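Local coordinates for response regulator ChrA (Corynebacterium diphtheriae, PDB 4YN8), which probably binds DNA and regulates transcription as the response regulator of a haem-sensing two-component system, at residues I6-I11 against D29-V34; L25-D30 against A105-L110. The protein carries 1 engineered substitution. All blocks are in the same frame, centred on the assembly; numbering follows the deposited sequence.

Contact 1: I6-I11 against D29-V34. With MG (magnesium ion), chain I.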
# COMPACT_ATOMS: atom_id res chain seq x y z
N ILE A 6 -17.14 10.76 21.84
CA ILE A 6 -15.82 10.19 21.57
C ILE A 6 -14.98 11.32 21.00
O ILE A 6 -15.42 11.99 20.05
CB ILE A 6 -15.96 9.06 20.52
CG1 ILE A 6 -16.83 7.94 21.10
CG2 ILE A 6 -14.60 8.58 20.06
CD1 ILE A 6 -17.05 6.82 20.10
N ARG A 7 -13.80 11.55 21.55
CA ARG A 7 -12.97 12.72 21.22
C ARG A 7 -11.97 12.28 20.16
O ARG A 7 -11.11 11.44 20.41
CB ARG A 7 -12.21 13.21 22.46
CG ARG A 7 -13.16 13.66 23.56
CD ARG A 7 -12.49 13.78 24.94
NE ARG A 7 -12.12 12.49 25.41
CZ ARG A 7 -11.35 12.30 26.48
NH1 ARG A 7 -10.93 13.34 27.21
NH2 ARG A 7 -11.04 11.09 26.82
N VAL A 8 -12.12 12.86 18.98
CA VAL A 8 -11.34 12.46 17.83
C VAL A 8 -10.25 13.45 17.47
O VAL A 8 -10.51 14.66 17.48
CB VAL A 8 -12.26 12.25 16.64
CG1 VAL A 8 -11.47 12.17 15.31
CG2 VAL A 8 -13.08 10.99 16.89
N MET A 9 -9.09 12.93 17.14
CA MET A 9 -8.08 13.70 16.42
C MET A 9 -8.07 13.27 14.97
O MET A 9 -7.94 12.09 14.69
CB MET A 9 -6.68 13.54 16.98
CG MET A 9 -5.63 14.34 16.19
SD MET A 9 -4.12 14.46 17.19
CE MET A 9 -3.48 16.02 16.63
N LEU A 10 -8.24 14.23 14.09
CA LEU A 10 -8.39 13.97 12.65
C LEU A 10 -7.18 14.51 11.95
O LEU A 10 -6.87 15.69 12.07
CB LEU A 10 -9.62 14.72 12.15
CG LEU A 10 -9.86 14.70 10.64
CD1 LEU A 10 -10.10 13.27 10.22
CD2 LEU A 10 -11.06 15.56 10.35
N ILE A 11 -6.52 13.66 11.17
CA ILE A 11 -5.22 13.96 10.57
C ILE A 11 -5.31 13.72 9.07
O ILE A 11 -5.73 12.64 8.63
CB ILE A 11 -4.15 13.07 11.17
CG1 ILE A 11 -4.19 13.21 12.69
CG2 ILE A 11 -2.76 13.44 10.64
CD1 ILE A 11 -3.04 12.53 13.41
N ASP A 29 -23.98 13.15 17.15
CA ASP A 29 -24.12 13.60 18.55
C ASP A 29 -23.11 12.99 19.51
O ASP A 29 -22.91 13.51 20.62
CB ASP A 29 -25.53 13.30 19.07
CG ASP A 29 -26.61 14.09 18.34
OD1 ASP A 29 -26.33 15.22 17.91
OD2 ASP A 29 -27.75 13.58 18.21
N ASP A 30 -22.48 11.88 19.12
CA ASP A 30 -21.59 11.13 19.98
C ASP A 30 -20.12 11.16 19.57
O ASP A 30 -19.33 10.40 20.12
CB ASP A 30 -22.04 9.68 20.15
CG ASP A 30 -22.18 8.93 18.85
OD1 ASP A 30 -22.24 9.58 17.77
OD2 ASP A 30 -22.28 7.67 18.92
N ILE A 31 -19.81 12.04 18.63
CA ILE A 31 -18.47 12.27 18.16
C ILE A 31 -18.14 13.74 18.12
O ILE A 31 -18.88 14.57 17.54
CB ILE A 31 -18.25 11.64 16.76
CG1 ILE A 31 -18.52 10.14 16.80
CG2 ILE A 31 -16.81 11.97 16.25
CD1 ILE A 31 -18.53 9.44 15.45
N THR A 32 -16.96 14.08 18.60
CA THR A 32 -16.46 15.43 18.56
C THR A 32 -15.01 15.44 18.08
O THR A 32 -14.17 14.76 18.67
CB THR A 32 -16.49 16.11 19.95
OG1 THR A 32 -17.83 16.24 20.41
CG2 THR A 32 -15.95 17.51 19.83
N VAL A 33 -14.71 16.23 17.07
CA VAL A 33 -13.32 16.41 16.63
C VAL A 33 -12.69 17.46 17.52
O VAL A 33 -13.06 18.65 17.44
CB VAL A 33 -13.25 16.79 15.17
CG1 VAL A 33 -11.81 17.05 14.71
CG2 VAL A 33 -13.90 15.65 14.38
N VAL A 34 -11.85 17.02 18.42
CA VAL A 34 -11.18 17.93 19.38
C VAL A 34 -9.81 18.43 18.93
O VAL A 34 -9.26 19.32 19.56
CB VAL A 34 -11.04 17.27 20.76
CG1 VAL A 34 -12.41 16.85 21.28
CG2 VAL A 34 -10.09 16.11 20.70
MG MG I . -20.74 15.96 17.48
O HOH W 1 -20.65 15.47 19.90
O HOH W 2 -22.63 17.14 17.89

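Contact 2: L25-D30 against A105-L110. With MG (magnesium ion), chain I; SO4 (sulfate ion), chain E.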
# COMPACT_ATOMS: atom_id res chain seq x y z
N LEU A 25 -17.93 13.94 10.81
CA LEU A 25 -17.72 13.43 12.15
C LEU A 25 -18.47 14.24 13.22
O LEU A 25 -19.13 13.65 14.11
CB LEU A 25 -16.21 13.37 12.47
CG LEU A 25 -15.42 12.33 11.67
CD1 LEU A 25 -13.94 12.62 11.68
CD2 LEU A 25 -15.68 10.92 12.18
N ASP A 26 -18.35 15.57 13.13
CA ASP A 26 -18.95 16.47 14.14
C ASP A 26 -20.47 16.42 14.05
O ASP A 26 -21.16 16.66 15.07
CB ASP A 26 -18.44 17.90 13.96
CG ASP A 26 -17.18 18.19 14.75
OD1 ASP A 26 -16.92 17.60 15.85
OD2 ASP A 26 -16.46 19.10 14.29
N SER A 27 -21.00 16.03 12.90
CA SER A 27 -22.46 15.96 12.74
C SER A 27 -23.12 14.89 13.61
O SER A 27 -24.34 14.97 13.82
CB SER A 27 -22.88 15.78 11.29
OG SER A 27 -22.69 14.46 10.87
N PHE A 28 -22.38 13.87 14.07
CA PHE A 28 -22.89 12.90 15.01
C PHE A 28 -22.88 13.36 16.44
O PHE A 28 -21.89 13.86 16.93
CB PHE A 28 -22.18 11.55 14.87
CG PHE A 28 -22.42 10.92 13.53
CD1 PHE A 28 -23.58 10.18 13.28
CD2 PHE A 28 -21.50 11.10 12.50
CE1 PHE A 28 -23.82 9.65 12.02
CE2 PHE A 28 -21.74 10.55 11.24
CZ PHE A 28 -22.90 9.83 11.01
N ASP A 29 -23.98 13.15 17.15
CA ASP A 29 -24.12 13.60 18.55
C ASP A 29 -23.11 12.99 19.51
O ASP A 29 -22.91 13.51 20.62
CB ASP A 29 -25.53 13.30 19.07
CG ASP A 29 -26.61 14.09 18.34
OD1 ASP A 29 -26.33 15.22 17.91
OD2 ASP A 29 -27.75 13.58 18.21
N ASP A 30 -22.48 11.88 19.12
CA ASP A 30 -21.59 11.13 19.98
C ASP A 30 -20.12 11.16 19.57
O ASP A 30 -19.33 10.40 20.12
CB ASP A 30 -22.04 9.68 20.15
CG ASP A 30 -22.18 8.93 18.85
OD1 ASP A 30 -22.24 9.58 17.77
OD2 ASP A 30 -22.28 7.67 18.92
N ALA A 105 -17.20 6.10 2.25
CA ALA A 105 -18.15 5.20 2.83
C ALA A 105 -19.40 5.98 3.26
O ALA A 105 -19.36 7.17 3.46
CB ALA A 105 -17.58 4.48 4.04
N PRO A 106 -20.50 5.29 3.42
CA PRO A 106 -21.70 5.92 4.01
C PRO A 106 -21.37 6.60 5.35
O PRO A 106 -20.57 6.06 6.15
CB PRO A 106 -22.62 4.72 4.23
CG PRO A 106 -22.19 3.71 3.21
CD PRO A 106 -20.70 3.84 3.19
N GLU A 107 -21.96 7.74 5.62
CA GLU A 107 -21.65 8.45 6.90
C GLU A 107 -21.88 7.58 8.11
O GLU A 107 -21.11 7.62 9.08
CB GLU A 107 -22.41 9.77 7.02
CG GLU A 107 -22.04 10.69 5.85
CD GLU A 107 -22.60 12.09 5.96
OE1 GLU A 107 -23.25 12.37 6.96
OE2 GLU A 107 -22.40 12.89 5.01
N SER A 108 -22.93 6.75 8.08
CA SER A 108 -23.23 5.87 9.18
C SER A 108 -22.09 4.86 9.43
O SER A 108 -21.85 4.41 10.56
CB SER A 108 -24.55 5.11 8.92
OG SER A 108 -24.44 4.33 7.72
N ALA A 109 -21.47 4.46 8.35
CA ALA A 109 -20.31 3.54 8.42
C ALA A 109 -19.09 4.21 9.03
O ALA A 109 -18.35 3.57 9.80
CB ALA A 109 -19.97 2.96 7.05
N LEU A 110 -18.90 5.48 8.75
CA LEU A 110 -17.82 6.22 9.40
C LEU A 110 -18.11 6.34 10.91
O LEU A 110 -17.25 6.10 11.71
CB LEU A 110 -17.64 7.61 8.80
CG LEU A 110 -16.58 8.46 9.47
CD1 LEU A 110 -15.23 7.75 9.50
CD2 LEU A 110 -16.47 9.75 8.69
MG MG I . -20.74 15.96 17.48
S SO4 E . -25.50 7.73 4.87
O1 SO4 E . -24.31 8.27 4.06
O2 SO4 E . -26.58 8.78 4.77
O3 SO4 E . -25.27 7.47 6.33
O4 SO4 E . -26.08 6.41 4.46
O HOH W 3 -23.12 14.81 8.08
O HOH W 1 -20.65 15.47 19.90
O HOH W 2 -22.63 17.14 17.89

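Contact 1: I6-I11 against D29-V34
Strand 6-11 and the strand that begins at Ile31 run parallel in register, Ile6 beside Ile31, Arg7 beside Thr32 and Val8 beside Val33, with the short axes 4.5 Å apart and twisted by 45°. Four backbone bonds join them, and Ile6 and Val8 each give both their N-H and their carbonyl, as alternate residues of a parallel strand do. Ile6 N reaches Asp30 O at 2.8 Å from above the carbonyl plane, whereas Thr32 N to Ile6 O, Val8 N to Thr32 O and Val34 N to Val8 O lie in the plane of their carbonyls. The last is the most bent, 138° at the hydrogen. On one face Ile6, Val8, Ile31 and Val33 form an aliphatic layer. Val8 CG2 crosses obliquely to Ile31 CG2 at 3.9 Å, and Leu10 CB meets Val33 CG1 at 4.1 Å. Branched side chains suit this layer because they shield the extended backbone and offer methyls to the helices packed on that face. The two strands are the first two of the receiver domain's CheY-like fold, joined through helix 15-26 in a beta-alpha-beta crossover; that helix and helix 107-119 pack on the aliphatic face. The other face carries Arg7 and Thr32. Near them Val34 CG1 lies 3.8 Å from Arg7 CB, while the arginine chain bends at chi3 and its guanidinium leads off to a salt bridge with Asp49. Ile31 turns its carbonyl away from strand 6-11, and Ile31 O binds a magnesium ion at 2.3 Å. Thr32 OG1 sits beside the backbone N (chi1 -64°) and hydrogen-bonds a water on that metal, 3.0 Å from OG1, so the hydroxyl acts in the second shell.

Contact 2: L25-D30 against A105-L110
Phe28, Leu110 and Leu25 lose the most surface here; Phe28 and Leu25 meet the first turn of helix 107-119 in two places, Leu25 through Leu110. Phe28 has CG anti to the carbonyl carbon (chi1 -64°), which sends its ring across to that turn. The ring tip, CZ, approaches Glu107 O obliquely at 3.4 Å and the aliphatic CB of Glu107 at 4.0 Å, so it rests against backbone and the start of a side chain, where a long aromatic residue can reach the neighbouring helix. Deeper in, the leucines cross at about a right angle and touch by their methyls, Leu25 CD2 to Leu110 CD2 at 3.8 Å; branched, flexible leucine fits such a buried helix-to-helix meeting. At the outer edge one water donates to both Ser27 OG, 2.8 Å away, and Glu107 OE1, and so bridges the two segments; Ser27 OG also bonds to Ile24 O. Pro106 occupies the N-cap position, and the N-H groups of Glu107 and Ser108 behind it hold a sulfate, probably from the crystallisation liquor, with Glu107 N 2.9 Å from its O1. On the far side of the 25-30 turn, Asp26 O and Phe28 O bind magnesium, completed by Ile31 O and two waters. The contact thus joins the C-terminal end of helix 15-26 to the N-terminal end of helix 107-119: Leu25 also packs on Val114 and on Ile31 and Val33 of strand 31-37, while the Phe28 ring meets that of His111.

How the contacts relate
The two contacts lie with their centres 10 Å apart at one edge of the receiver domain. Along the chain come strand 6-11, helix 15-26 and strand 31-37, with helix 107-119 far later. Asp29 and Asp30 belong to both contacts, so the turn leaving helix 15-26 leads straight into an edge strand of the sheet. Asp26 OD1 ties the two together through a probable hydrogen bond to Val33 N, and one magnesium ion gathers carbonyls from both. Contact 1 pairs strands within the sheet, while contact 2 joins two helices that both pack on the aliphatic face of that sheet.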